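Local coordinates for protein lovastatin nonaketide synthase, polyketide synthase component (Aspergillus terreus, PDB 7CPX) that builds the dihydromonacolin L nonaketide of lovastatin biosynthesis from malonyl-CoA as an iterative, homodimeric polyketide synthase working with its partner LovC, at residues 569-579 / 612-622. The protein carries 2 engineered substitutions. Residues are numbered along the deposited sequence; the frame is centred on the assembly and turned at random.
Sequences QWPGMLKNLIE and FMLEGEASNVQ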
# COMPACT_ATOMS: atom_id res chain seq x y z
N GLN A 569 49.08 -20.76 -68.07
CA GLN A 569 49.50 -21.85 -67.21
C GLN A 569 50.65 -21.41 -66.31
O GLN A 569 51.60 -20.77 -66.77
CB GLN A 569 49.91 -23.06 -68.05
CG GLN A 569 51.28 -22.97 -68.72
CD GLN A 569 51.39 -21.81 -69.69
OE1 GLN A 569 50.42 -21.11 -69.96
NE2 GLN A 569 52.59 -21.60 -70.21
N TRP A 570 50.55 -21.75 -65.04
CA TRP A 570 51.55 -21.41 -64.04
C TRP A 570 52.47 -22.60 -63.79
O TRP A 570 52.09 -23.75 -64.02
CB TRP A 570 50.88 -20.98 -62.74
CG TRP A 570 49.72 -20.05 -62.94
CD1 TRP A 570 48.44 -20.23 -62.50
CD2 TRP A 570 49.73 -18.81 -63.64
NE1 TRP A 570 47.65 -19.17 -62.88
CE2 TRP A 570 48.42 -18.28 -63.58
CE3 TRP A 570 50.72 -18.08 -64.31
CZ2 TRP A 570 48.08 -17.07 -64.17
CZ3 TRP A 570 50.37 -16.87 -64.89
CH2 TRP A 570 49.06 -16.38 -64.82
N PRO A 571 53.69 -22.35 -63.33
CA PRO A 571 54.60 -23.47 -63.05
C PRO A 571 54.07 -24.36 -61.93
O PRO A 571 53.48 -23.88 -60.96
CB PRO A 571 55.91 -22.78 -62.65
CG PRO A 571 55.50 -21.43 -62.18
CD PRO A 571 54.31 -21.05 -63.01
N GLY A 572 54.30 -25.66 -62.07
CA GLY A 572 53.97 -26.60 -61.01
C GLY A 572 52.50 -26.64 -60.64
O GLY A 572 52.17 -26.69 -59.45
N MET A 573 51.61 -26.62 -61.62
CA MET A 573 50.19 -26.75 -61.34
C MET A 573 49.83 -28.20 -61.05
O MET A 573 50.40 -29.13 -61.62
CB MET A 573 49.36 -26.23 -62.52
CG MET A 573 49.57 -24.76 -62.84
SD MET A 573 48.40 -23.66 -62.02
CE MET A 573 49.00 -23.69 -60.33
N LEU A 574 48.88 -28.38 -60.13
CA LEU A 574 48.39 -29.67 -59.66
C LEU A 574 49.46 -30.46 -58.90
O LEU A 574 49.21 -31.62 -58.56
CB LEU A 574 47.87 -30.56 -60.80
CG LEU A 574 46.66 -30.09 -61.60
CD1 LEU A 574 46.19 -31.21 -62.52
CD2 LEU A 574 45.54 -29.61 -60.70
N LYS A 575 50.62 -29.87 -58.62
CA LYS A 575 51.67 -30.62 -57.93
C LYS A 575 51.20 -31.07 -56.55
O LYS A 575 51.44 -32.21 -56.14
CB LYS A 575 52.93 -29.77 -57.82
CG LYS A 575 52.77 -28.50 -56.99
CD LYS A 575 54.03 -27.66 -57.01
CE LYS A 575 53.92 -26.46 -56.09
NZ LYS A 575 52.82 -25.54 -56.51
N ASN A 576 50.52 -30.18 -55.83
CA ASN A 576 50.02 -30.55 -54.50
C ASN A 576 48.78 -31.43 -54.60
O ASN A 576 48.64 -32.39 -53.83
CB ASN A 576 49.71 -29.28 -53.70
CG ASN A 576 50.86 -28.29 -53.72
OD1 ASN A 576 50.70 -27.15 -54.17
ND2 ASN A 576 52.02 -28.71 -53.23
N LEU A 577 47.89 -31.14 -55.55
CA LEU A 577 46.70 -31.98 -55.73
C LEU A 577 47.08 -33.40 -56.09
O LEU A 577 46.53 -34.36 -55.55
CB LEU A 577 45.79 -31.38 -56.80
CG LEU A 577 44.78 -30.32 -56.33
CD1 LEU A 577 44.23 -29.56 -57.52
CD2 LEU A 577 43.65 -30.97 -55.56
N ILE A 578 48.03 -33.56 -57.02
CA ILE A 578 48.43 -34.90 -57.44
C ILE A 578 49.10 -35.65 -56.30
O ILE A 578 48.85 -36.84 -56.09
CB ILE A 578 49.36 -34.80 -58.67
CG1 ILE A 578 48.57 -34.28 -59.87
CG2 ILE A 578 49.99 -36.16 -58.97
CD1 ILE A 578 49.41 -33.93 -61.08
N GLU A 579 49.95 -34.96 -55.53
CA GLU A 579 50.71 -35.59 -54.46
C GLU A 579 49.98 -35.59 -53.13
O GLU A 579 50.57 -35.97 -52.11
CB GLU A 579 52.06 -34.88 -54.31
CG GLU A 579 52.99 -35.04 -55.50
CD GLU A 579 53.44 -36.47 -55.70
OE1 GLU A 579 53.19 -37.31 -54.81
OE2 GLU A 579 54.06 -36.76 -56.75
N PHE A 612 56.85 -32.49 -64.91
CA PHE A 612 56.68 -31.08 -64.59
C PHE A 612 55.70 -30.82 -63.46
O PHE A 612 55.88 -29.85 -62.72
CB PHE A 612 56.21 -30.30 -65.83
CG PHE A 612 57.26 -30.19 -66.90
CD1 PHE A 612 58.18 -29.16 -66.89
CD2 PHE A 612 57.33 -31.13 -67.92
CE1 PHE A 612 59.14 -29.06 -67.87
CE2 PHE A 612 58.29 -31.04 -68.90
CZ PHE A 612 59.20 -30.00 -68.88
N MET A 613 54.68 -31.66 -63.29
CA MET A 613 53.75 -31.55 -62.16
C MET A 613 54.34 -32.25 -60.94
O MET A 613 53.78 -33.20 -60.39
CB MET A 613 52.39 -32.11 -62.53
CG MET A 613 51.64 -31.30 -63.57
SD MET A 613 49.93 -31.86 -63.76
CE MET A 613 49.29 -30.61 -64.87
N LEU A 614 55.50 -31.77 -60.52
CA LEU A 614 56.26 -32.35 -59.42
C LEU A 614 56.50 -31.31 -58.34
O LEU A 614 56.85 -30.16 -58.64
CB LEU A 614 57.60 -32.90 -59.92
CG LEU A 614 57.52 -33.95 -61.03
CD1 LEU A 614 58.91 -34.29 -61.54
CD2 LEU A 614 56.81 -35.20 -60.53
N GLU A 615 56.32 -31.71 -57.09
CA GLU A 615 56.60 -30.82 -55.97
C GLU A 615 58.10 -30.60 -55.83
O GLU A 615 58.92 -31.47 -56.15
CB GLU A 615 56.04 -31.40 -54.67
CG GLU A 615 54.52 -31.55 -54.67
CD GLU A 615 54.00 -32.05 -53.34
OE1 GLU A 615 54.80 -32.55 -52.53
OE2 GLU A 615 52.78 -31.94 -53.10
N GLY A 616 58.46 -29.42 -55.36
CA GLY A 616 59.87 -29.06 -55.21
C GLY A 616 60.52 -28.54 -56.46
O GLY A 616 61.21 -27.51 -56.42
N GLU A 617 60.32 -29.22 -57.59
CA GLU A 617 60.89 -28.75 -58.85
C GLU A 617 60.21 -27.46 -59.31
O GLU A 617 60.85 -26.42 -59.47
CB GLU A 617 60.77 -29.84 -59.92
CG GLU A 617 61.41 -31.16 -59.53
CD GLU A 617 61.53 -32.11 -60.70
OE1 GLU A 617 61.07 -31.76 -61.81
OE2 GLU A 617 62.09 -33.21 -60.52
N ALA A 618 58.89 -27.53 -59.53
CA ALA A 618 58.12 -26.36 -59.96
C ALA A 618 58.73 -25.74 -61.21
O ALA A 618 58.83 -24.52 -61.34
CB ALA A 618 58.00 -25.33 -58.84
N SER A 619 59.16 -26.59 -62.14
CA SER A 619 59.79 -26.12 -63.36
C SER A 619 58.81 -25.31 -64.21
O SER A 619 57.62 -25.63 -64.29
CB SER A 619 60.33 -27.29 -64.18
OG SER A 619 61.74 -27.39 -64.07
N ASN A 620 59.33 -24.26 -64.84
CA ASN A 620 58.52 -23.46 -65.75
C ASN A 620 58.05 -24.32 -66.92
O ASN A 620 58.80 -25.13 -67.45
CB ASN A 620 59.32 -22.27 -66.26
CG ASN A 620 58.59 -21.50 -67.33
OD1 ASN A 620 57.37 -21.38 -67.31
ND2 ASN A 620 59.34 -20.97 -68.30
N VAL A 621 56.79 -24.12 -67.31
CA VAL A 621 56.18 -24.87 -68.41
C VAL A 621 55.60 -23.84 -69.37
O VAL A 621 54.45 -23.42 -69.24
CB VAL A 621 55.11 -25.85 -67.93
CG1 VAL A 621 54.72 -26.80 -69.06
CG2 VAL A 621 55.61 -26.63 -66.72
N GLN A 622 56.40 -23.43 -70.36
CA GLN A 622 55.93 -22.59 -71.45
C GLN A 622 55.95 -23.30 -72.80
O GLN A 622 55.36 -22.79 -73.76
CB GLN A 622 56.79 -21.32 -71.56
CG GLN A 622 56.55 -20.32 -70.44
CD GLN A 622 57.48 -19.12 -70.53
OE1 GLN A 622 58.70 -19.28 -70.59
NE2 GLN A 622 56.91 -17.93 -70.54
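Gly572 and Ala618 bring the two backbones to 4.3 Å between their CA atoms, where 569-579 makes a type II turn from Gly572 to Lys575 and 612-622 loops past it. Glycine suits this place because its phi is positive (61°) and its bare CA lets the backbones come this close. The Lys575 chain curls back, its NZ hydrogen-bonding Gly572 O (3.2 Å). Met613, centre of an inverse gamma turn, offers a long, flexible apolar chain that runs alongside Leu574 and crosses Ile578 at about a right angle, with SD 3.4 Å from Ile578 CD1. Val634 touches Met613 and Leu574.

At one end the Gln569 amide satisfies a backbone carbonyl: NE2 donates to Val621 O over 2.8 Å, nearly straight at 166°, in the carbonyl plane and on a lone pair, with that oxygen in the Gln569 amide plane. At the exposed end, the extended Glu615 side chain passes helix 575-578 at a slant; OE2 accepts a weak bond from Asn576 ND2 (3.3 Å), and the carboxylate rests against Glu579 CB. Together these contacts join the loop and short helix following strand 558-563 to the connection between helices 582-596 and 624-644, within the acyltransferase fold of the MAT domain.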